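Inosine-uridine preferring nucleoside hydrolase family protein (Bacillus anthracis, PDB 2C40) belongs to the inosine-uridine preferring nucleoside hydrolase family and carries a calcium ion and alpha-D-ribofuranose together in one pocket. Local coordinates at residues F6-G11 and T30-I35; L15-L20 and W246-A251. One frame throughout, in Å; residues are numbered along the deposited sequence.

Interaction 1 (F6-G11 and T30-I35). With CA (calcium ion), chain C.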
ATOM      1  N   PHE A   6     -10.679  21.058 -11.209  1.00 42.06           N
ATOM      2  CA  PHE A   6      -9.911  20.366 -10.169  1.00 42.64           C
ATOM      3  C   PHE A   6      -8.502  20.000 -10.652  1.00 42.63           C
ATOM      4  O   PHE A   6      -8.357  19.173 -11.564  1.00 42.57           O
ATOM      5  CB  PHE A   6     -10.679  19.088  -9.783  1.00 42.57           C
ATOM      6  CG  PHE A   6     -10.057  18.267  -8.704  1.00 42.98           C
ATOM      7  CD1 PHE A   6     -10.233  16.903  -8.701  1.00 42.24           C
ATOM      8  CD2 PHE A   6      -9.350  18.841  -7.672  1.00 41.10           C
ATOM      9  CE1 PHE A   6      -9.679  16.116  -7.719  1.00 44.95           C
ATOM     10  CE2 PHE A   6      -8.786  18.059  -6.675  1.00 42.90           C
ATOM     11  CZ  PHE A   6      -8.943  16.699  -6.683  1.00 42.88           C
ATOM     12  N   ASN A   7      -7.485  20.600 -10.022  1.00 42.31           N
ATOM     13  CA  ASN A   7      -6.068  20.251 -10.256  1.00 42.70           C
ATOM     14  C   ASN A   7      -5.542  19.521  -9.010  1.00 41.98           C
ATOM     15  O   ASN A   7      -5.633  20.035  -7.905  1.00 42.41           O
ATOM     16  CB  ASN A   7      -5.253  21.538 -10.574  1.00 42.54           C
ATOM     17  CG  ASN A   7      -3.813  21.255 -11.005  1.00 43.88           C
ATOM     18  OD1 ASN A   7      -3.523  21.076 -12.203  1.00 46.06           O
ATOM     19  ND2 ASN A   7      -2.900  21.222 -10.034  1.00 42.63           N
ATOM     20  N   HIS A   8      -5.023  18.300  -9.170  1.00 42.32           N
ATOM     21  CA  HIS A   8      -4.570  17.505  -8.007  1.00 41.68           C
ATOM     22  C   HIS A   8      -3.238  16.872  -8.276  1.00 41.51           C
ATOM     23  O   HIS A   8      -2.834  16.768  -9.420  1.00 40.95           O
ATOM     24  CB  HIS A   8      -5.612  16.437  -7.597  1.00 41.67           C
ATOM     25  CG  HIS A   8      -5.750  15.254  -8.535  1.00 40.78           C
ATOM     26  ND1 HIS A   8      -4.938  14.139  -8.467  1.00 40.48           N
ATOM     27  CD2 HIS A   8      -6.685  14.982  -9.486  1.00 39.07           C
ATOM     28  CE1 HIS A   8      -5.340  13.260  -9.370  1.00 43.24           C
ATOM     29  NE2 HIS A   8      -6.399  13.749 -10.002  1.00 40.71           N
ATOM     30  N   ASP A   9      -2.547  16.437  -7.219  1.00 41.72           N
ATOM     31  CA  ASP A   9      -1.264  15.744  -7.436  1.00 41.96           C
ATOM     32  C   ASP A   9      -1.224  14.285  -7.002  1.00 42.01           C
ATOM     33  O   ASP A   9      -0.210  13.807  -6.589  1.00 43.18           O
ATOM     34  CB  ASP A   9      -0.090  16.527  -6.865  1.00 41.98           C
ATOM     35  CG  ASP A   9      -0.098  16.613  -5.370  1.00 43.33           C
ATOM     36  OD1 ASP A   9       0.975  16.948  -4.831  1.00 38.62           O
ATOM     37  OD2 ASP A   9      -1.155  16.364  -4.746  1.00 44.92           O
ATOM     38  N   GLY A  10      -2.361  13.614  -7.088  1.00 42.33           N
ATOM     39  CA  GLY A  10      -2.439  12.155  -7.116  1.00 42.73           C
ATOM     40  C   GLY A  10      -1.973  11.389  -5.898  1.00 42.61           C
ATOM     41  O   GLY A  10      -1.712  10.210  -6.019  1.00 42.62           O
ATOM     42  N   GLY A  11      -1.846  12.041  -4.737  1.00 42.97           N
ATOM     43  CA  GLY A  11      -1.771  11.308  -3.446  1.00 42.50           C
ATOM     44  C   GLY A  11      -3.096  10.575  -3.223  1.00 43.02           C
ATOM     45  O   GLY A  11      -4.064  10.731  -3.970  1.00 42.00           O
ATOM     46  N   THR A  30     -15.851  20.642 -14.463  1.00 44.27           N
ATOM     47  CA  THR A  30     -15.637  21.037 -15.851  1.00 44.40           C
ATOM     48  C   THR A  30     -14.342  20.489 -16.456  1.00 44.31           C
ATOM     49  O   THR A  30     -14.205  20.381 -17.660  1.00 44.52           O
ATOM     50  CB  THR A  30     -15.629  22.565 -15.987  1.00 44.17           C
ATOM     51  OG1 THR A  30     -14.639  23.110 -15.122  1.00 44.94           O
ATOM     52  CG2 THR A  30     -16.959  23.124 -15.608  1.00 43.72           C
ATOM     53  N   GLY A  31     -13.401  20.146 -15.601  1.00 43.96           N
ATOM     54  CA  GLY A  31     -12.125  19.675 -16.025  1.00 43.67           C
ATOM     55  C   GLY A  31     -11.387  19.102 -14.837  1.00 43.20           C
ATOM     56  O   GLY A  31     -11.592  19.526 -13.715  1.00 42.96           O
ATOM     57  N   VAL A  32     -10.516  18.141 -15.112  1.00 43.34           N
ATOM     58  CA  VAL A  32      -9.635  17.571 -14.100  1.00 43.22           C
ATOM     59  C   VAL A  32      -8.268  17.586 -14.718  1.00 42.62           C
ATOM     60  O   VAL A  32      -8.153  17.379 -15.909  1.00 43.89           O
ATOM     61  CB  VAL A  32     -10.068  16.145 -13.708  1.00 42.96           C
ATOM     62  CG1 VAL A  32      -9.170  15.587 -12.649  1.00 43.49           C
ATOM     63  CG2 VAL A  32     -11.488  16.159 -13.189  1.00 44.09           C
ATOM     64  N   SER A  33      -7.249  17.902 -13.931  1.00 42.45           N
ATOM     65  CA  SER A  33      -5.859  17.747 -14.367  1.00 42.88           C
ATOM     66  C   SER A  33      -4.919  17.276 -13.260  1.00 42.84           C
ATOM     67  O   SER A  33      -5.177  17.434 -12.054  1.00 42.12           O
ATOM     68  CB  SER A  33      -5.368  19.044 -15.007  1.00 43.87           C
ATOM     69  OG  SER A  33      -5.592  20.129 -14.159  1.00 43.72           O
ATOM     70  N   VAL A  34      -3.847  16.613 -13.683  1.00 43.66           N
ATOM     71  CA  VAL A  34      -2.949  15.965 -12.728  1.00 43.16           C
ATOM     72  C   VAL A  34      -1.588  16.596 -12.858  1.00 42.97           C
ATOM     73  O   VAL A  34      -1.060  16.685 -13.950  1.00 42.04           O
ATOM     74  CB  VAL A  34      -2.840  14.439 -12.964  1.00 42.82           C
ATOM     75  CG1 VAL A  34      -1.944  13.760 -11.894  1.00 42.87           C
ATOM     76  CG2 VAL A  34      -4.215  13.802 -13.034  1.00 43.58           C
ATOM     77  N   ILE A  35      -1.018  16.989 -11.724  1.00 43.01           N
ATOM     78  CA  ILE A  35       0.371  17.469 -11.697  1.00 43.67           C
ATOM     79  C   ILE A  35       1.240  16.425 -10.968  1.00 43.45           C
ATOM     80  O   ILE A  35       0.863  15.913  -9.910  1.00 44.25           O
ATOM     81  CB  ILE A  35       0.511  18.947 -11.106  1.00 43.28           C
ATOM     82  CG1 ILE A  35       1.928  19.486 -11.347  1.00 43.20           C
ATOM     83  CG2 ILE A  35       0.090  19.009  -9.613  1.00 42.52           C
ATOM     84  CD1 ILE A  35       2.153  20.877 -10.830  1.00 44.93           C
TER
HETATM   85 CA    CA C1311      -2.263  16.509  -2.687  1.00 31.23          CA
HETATM   86  O   HOH W   1       0.037  17.378  -2.445  1.00 26.66           O
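Phe6, Asn7 and His8 pair with Val32, Ser33 and Val34 as neighbouring parallel strands, their short axes 4.8 Å apart and only 10° from parallel. Four backbone hydrogen bonds zip the edges, starting at Gly31 O: Phe6 N gives to Gly31 O, Ser33 N to Phe6 O, His8 N to Ser33 O, and Ile35 N to His8 O at 2.9 Å.

The contact is buried throughout, and its tight part is the face carrying Phe6, His8, Val32 and Val34. His8 has its CG between the backbone N and the carbonyl carbon (chi1 72°), and its ring meets both valines: Val32 CG1 sits at the ring edge, 4.1 Å from CD2, while Val34 CG2 lies 3.7 Å from NE2. Two bonds fix the ring's rotation: ND1 accepts a hydrogen bond from Gly10 N, 3.0 Å away in the ring plane, and NE2 is hydrogen-bonded to Ser48. Helices 12-21 and 41-55 pack on this face. On the other face, Ser33 OG is bonded to Tyr5 OH and lies near the end of Asn7.

Contact is looser at the Gly31 end. Past the strand, Asp9 sets its CB 3.2 Å from Ile35 O, with Ile35 CG2 next. Its carboxylate leads away from Ile35 to the calcium, which OD2 binds at 2.3 Å; OD1 accepts hydrogen bonds from a calcium-bound water (2.6 Å) and from Asp38 N. Asp14, Thr125 and Asp247 add to the metal site. This is the first beta-alpha-beta unit of the nucleoside hydrolase fold, with Asp9, one of the calcium ligands, just past the C-terminal end of the first strand.

Interaction 2 (L15-L20 and W246-A251). With CA (calcium ion), chain C; RIB (alpha-D-ribofuranose), chain D.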
ATOM      1  N   LEU A  15      -7.003  11.530  -4.850  1.00 41.42           N
ATOM      2  CA  LEU A  15      -7.791  10.573  -5.612  1.00 41.50           C
ATOM      3  C   LEU A  15      -9.118  10.266  -4.919  1.00 41.20           C
ATOM      4  O   LEU A  15     -10.164  10.062  -5.575  1.00 41.53           O
ATOM      5  CB  LEU A  15      -7.005   9.281  -5.809  1.00 40.18           C
ATOM      6  CG  LEU A  15      -6.163   8.936  -7.035  1.00 43.43           C
ATOM      7  CD1 LEU A  15      -5.806  10.033  -8.070  1.00 41.55           C
ATOM      8  CD2 LEU A  15      -4.904   8.132  -6.589  1.00 43.06           C
ATOM      9  N   VAL A  16      -9.075  10.201  -3.610  1.00 40.53           N
ATOM     10  CA  VAL A  16     -10.301  10.081  -2.835  1.00 41.01           C
ATOM     11  C   VAL A  16     -11.194  11.320  -3.034  1.00 40.89           C
ATOM     12  O   VAL A  16     -12.427  11.223  -3.050  1.00 40.15           O
ATOM     13  CB  VAL A  16      -9.987   9.831  -1.355  1.00 40.11           C
ATOM     14  CG1 VAL A  16     -11.207  10.087  -0.525  1.00 41.35           C
ATOM     15  CG2 VAL A  16      -9.455   8.393  -1.174  1.00 38.20           C
ATOM     16  N   SER A  17     -10.553  12.481  -3.184  1.00 41.49           N
ATOM     17  CA  SER A  17     -11.265  13.742  -3.350  1.00 41.32           C
ATOM     18  C   SER A  17     -11.978  13.721  -4.689  1.00 42.03           C
ATOM     19  O   SER A  17     -13.129  14.090  -4.770  1.00 42.44           O
ATOM     20  CB  SER A  17     -10.296  14.941  -3.317  1.00 42.32           C
ATOM     21  OG  SER A  17      -9.785  15.252  -2.026  1.00 39.96           O
ATOM     22  N   LEU A  18     -11.288  13.286  -5.748  1.00 41.72           N
ATOM     23  CA  LEU A  18     -11.918  13.124  -7.037  1.00 41.36           C
ATOM     24  C   LEU A  18     -13.168  12.260  -6.951  1.00 41.82           C
ATOM     25  O   LEU A  18     -14.252  12.647  -7.405  1.00 41.26           O
ATOM     26  CB  LEU A  18     -10.934  12.517  -8.033  1.00 41.58           C
ATOM     27  CG  LEU A  18     -11.490  12.251  -9.426  1.00 40.91           C
ATOM     28  CD1 LEU A  18     -11.868  13.529 -10.107  1.00 38.52           C
ATOM     29  CD2 LEU A  18     -10.475  11.484 -10.248  1.00 41.34           C
ATOM     30  N   PHE A  19     -13.028  11.091  -6.336  1.00 41.97           N
ATOM     31  CA  PHE A  19     -14.162  10.182  -6.168  1.00 42.18           C
ATOM     32  C   PHE A  19     -15.319  10.848  -5.425  1.00 42.02           C
ATOM     33  O   PHE A  19     -16.466  10.716  -5.837  1.00 42.27           O
ATOM     34  CB  PHE A  19     -13.717   8.865  -5.531  1.00 41.67           C
ATOM     35  CG  PHE A  19     -14.808   8.110  -4.901  1.00 43.11           C
ATOM     36  CD1 PHE A  19     -15.708   7.408  -5.670  1.00 43.94           C
ATOM     37  CD2 PHE A  19     -14.948   8.087  -3.498  1.00 43.36           C
ATOM     38  CE1 PHE A  19     -16.735   6.670  -5.059  1.00 42.43           C
ATOM     39  CE2 PHE A  19     -15.959   7.371  -2.904  1.00 42.39           C
ATOM     40  CZ  PHE A  19     -16.865   6.667  -3.687  1.00 42.49           C
ATOM     41  N   LEU A  20     -15.038  11.598  -4.363  1.00 42.03           N
ATOM     42  CA  LEU A  20     -16.129  12.244  -3.623  1.00 42.03           C
ATOM     43  C   LEU A  20     -16.723  13.455  -4.367  1.00 42.04           C
ATOM     44  O   LEU A  20     -17.923  13.640  -4.327  1.00 42.28           O
ATOM     45  CB  LEU A  20     -15.653  12.668  -2.254  1.00 42.60           C
ATOM     46  CG  LEU A  20     -15.161  11.559  -1.323  1.00 40.61           C
ATOM     47  CD1 LEU A  20     -14.436  12.175  -0.208  1.00 40.25           C
ATOM     48  CD2 LEU A  20     -16.299  10.733  -0.809  1.00 41.59           C
ATOM     49  N   TRP A 246      -6.299  16.426   4.456  1.00 45.16           N
ATOM     50  CA  TRP A 246      -6.201  17.813   4.040  1.00 46.13           C
ATOM     51  C   TRP A 246      -6.882  18.122   2.741  1.00 44.76           C
ATOM     52  O   TRP A 246      -7.624  19.079   2.657  1.00 44.66           O
ATOM     53  CB  TRP A 246      -4.760  18.199   3.870  1.00 47.92           C
ATOM     54  CG  TRP A 246      -4.091  18.332   5.127  1.00 49.70           C
ATOM     55  CD1 TRP A 246      -4.230  19.341   6.007  1.00 50.59           C
ATOM     56  CD2 TRP A 246      -3.146  17.430   5.669  1.00 49.66           C
ATOM     57  NE1 TRP A 246      -3.434  19.114   7.101  1.00 51.41           N
ATOM     58  CE2 TRP A 246      -2.747  17.951   6.916  1.00 49.03           C
ATOM     59  CE3 TRP A 246      -2.632  16.207   5.246  1.00 51.55           C
ATOM     60  CZ2 TRP A 246      -1.812  17.314   7.745  1.00 49.98           C
ATOM     61  CZ3 TRP A 246      -1.705  15.565   6.074  1.00 51.99           C
ATOM     62  CH2 TRP A 246      -1.308  16.126   7.308  1.00 50.10           C
ATOM     63  N   ASP A 247      -6.625  17.298   1.741  1.00 43.03           N
ATOM     64  CA  ASP A 247      -7.208  17.490   0.420  1.00 43.14           C
ATOM     65  C   ASP A 247      -8.731  17.213   0.380  1.00 42.89           C
ATOM     66  O   ASP A 247      -9.481  17.927  -0.286  1.00 41.20           O
ATOM     67  CB  ASP A 247      -6.469  16.625  -0.584  1.00 43.32           C
ATOM     68  CG  ASP A 247      -4.981  16.948  -0.635  1.00 45.59           C
ATOM     69  OD1 ASP A 247      -4.572  18.031  -0.119  1.00 47.44           O
ATOM     70  OD2 ASP A 247      -4.231  16.159  -1.242  1.00 47.87           O
ATOM     71  N   VAL A 248      -9.160  16.187   1.122  1.00 42.83           N
ATOM     72  CA  VAL A 248     -10.544  15.778   1.172  1.00 42.79           C
ATOM     73  C   VAL A 248     -11.360  16.910   1.823  1.00 42.68           C
ATOM     74  O   VAL A 248     -12.481  17.169   1.397  1.00 42.72           O
ATOM     75  CB  VAL A 248     -10.732  14.430   1.921  1.00 42.63           C
ATOM     76  CG1 VAL A 248     -12.174  14.104   2.089  1.00 44.29           C
ATOM     77  CG2 VAL A 248     -10.084  13.284   1.151  1.00 43.87           C
ATOM     78  N   LEU A 249     -10.790  17.555   2.834  1.00 42.27           N
ATOM     79  CA  LEU A 249     -11.426  18.638   3.520  1.00 43.11           C
ATOM     80  C   LEU A 249     -11.530  19.864   2.612  1.00 43.29           C
ATOM     81  O   LEU A 249     -12.512  20.595   2.659  1.00 43.20           O
ATOM     82  CB  LEU A 249     -10.642  19.016   4.750  1.00 43.03           C
ATOM     83  CG  LEU A 249     -11.166  20.088   5.709  1.00 45.78           C
ATOM     84  CD1 LEU A 249     -10.464  21.373   5.462  1.00 46.94           C
ATOM     85  CD2 LEU A 249     -12.703  20.261   5.704  1.00 47.32           C
ATOM     86  N   THR A 250     -10.478  20.103   1.839  1.00 42.50           N
ATOM     87  CA  THR A 250     -10.452  21.166   0.831  1.00 42.75           C
ATOM     88  C   THR A 250     -11.584  20.989  -0.170  1.00 42.29           C
ATOM     89  O   THR A 250     -12.314  21.948  -0.447  1.00 41.26           O
ATOM     90  CB  THR A 250      -9.093  21.197   0.086  1.00 42.80           C
ATOM     91  OG1 THR A 250      -8.013  21.289   1.040  1.00 43.05           O
ATOM     92  CG2 THR A 250      -9.010  22.361  -0.857  1.00 42.61           C
ATOM     93  N   ALA A 251     -11.731  19.766  -0.670  1.00 42.25           N
ATOM     94  CA  ALA A 251     -12.776  19.401  -1.639  1.00 42.86           C
ATOM     95  C   ALA A 251     -14.171  19.456  -1.029  1.00 43.23           C
ATOM     96  O   ALA A 251     -15.118  19.870  -1.696  1.00 43.42           O
ATOM     97  CB  ALA A 251     -12.503  18.016  -2.189  1.00 43.82           C
TER
HETATM   98 CA    CA C1311      -2.263  16.509  -2.687  1.00 31.23          CA
HETATM   99  O5  RIB D1312       1.298  19.168   2.504  1.00 44.29           O
HETATM  100  C5  RIB D1312       0.107  18.335   2.427  1.00 48.59           C
HETATM  101  C4  RIB D1312       0.015  17.776   1.005  1.00 50.48           C
HETATM  102  O4  RIB D1312       1.138  16.885   0.838  1.00 52.51           O
HETATM  103  C3  RIB D1312      -1.263  17.020   0.589  1.00 50.30           C
HETATM  104  O3  RIB D1312      -1.994  17.841  -0.380  1.00 42.52           O
HETATM  105  C2  RIB D1312      -0.787  15.578   0.105  1.00 51.77           C
HETATM  106  O2  RIB D1312      -1.242  14.928  -1.170  1.00 45.22           O
HETATM  107  C1  RIB D1312       0.759  15.676   0.131  1.00 51.66           C
HETATM  108  O   HOH W   1       0.037  17.378  -2.445  1.00 26.66           O
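Ser17 and Val248 bring helices 15-20 and 246-251 together, CA to CA 5.0 Å, with the short axes 8.6 Å apart and crossing at -26°. This approach is consistent with the small serine side chain at the closest point. Its OG lies anti to its own carbonyl carbon (chi1 -73°) and rests over the backbone of the second helix, 3.3 Å from Val248 CA, but its hydrogen bond goes back to Asp13 O in its own helix. Ala251 closes in beside it, CB to Ser17 CB 3.9 Å.

Val248 spreads its two methyls between two partners: CG2 touches Val16 CG1 at 3.8 Å and CG1 touches Leu20 CD1 at the same distance. Tyr228 of helix 219-229 and Phe299 of helix 296-308 also pack on Val248.

One turn earlier than Ala251, Asp247 leaves the apolar seam. Its OD2 binds calcium at 2.5 Å, and its OD1 comes 2.6 Å from O3 of the alpha-D-ribofuranose, which also binds the metal through O3 and O2. The seam of Val16, Ser17, Leu20, Val248 and Ala251 is thus held by close, mainly apolar packing, while the calcium shared by Asp14 and Asp247 and a weak Asp247 N to Asp13 bond also link the two helices.

Overall arrangement
Interactions 1 and 2 share the calcium ion and lie with their centres about 11 Å apart. Helix 12-21 connects the paired strands of interaction 1 and also supplies segment 15-20 to interaction 2, so the two contacts alternate along the chain. They touch directly: His8 CE1 lies 3.5 Å from Leu15 CD1, and Phe6 CZ lies 4.0 Å from Ser17 CB. The aromatic side chains of the strand thus pack on the helix that meets 246-251. Asp9 and Asp247, one from each interaction, bind the same metal, and the alpha-D-ribofuranose is held there with further hydrogen bonds with Asn160, Glu171 and Asn173.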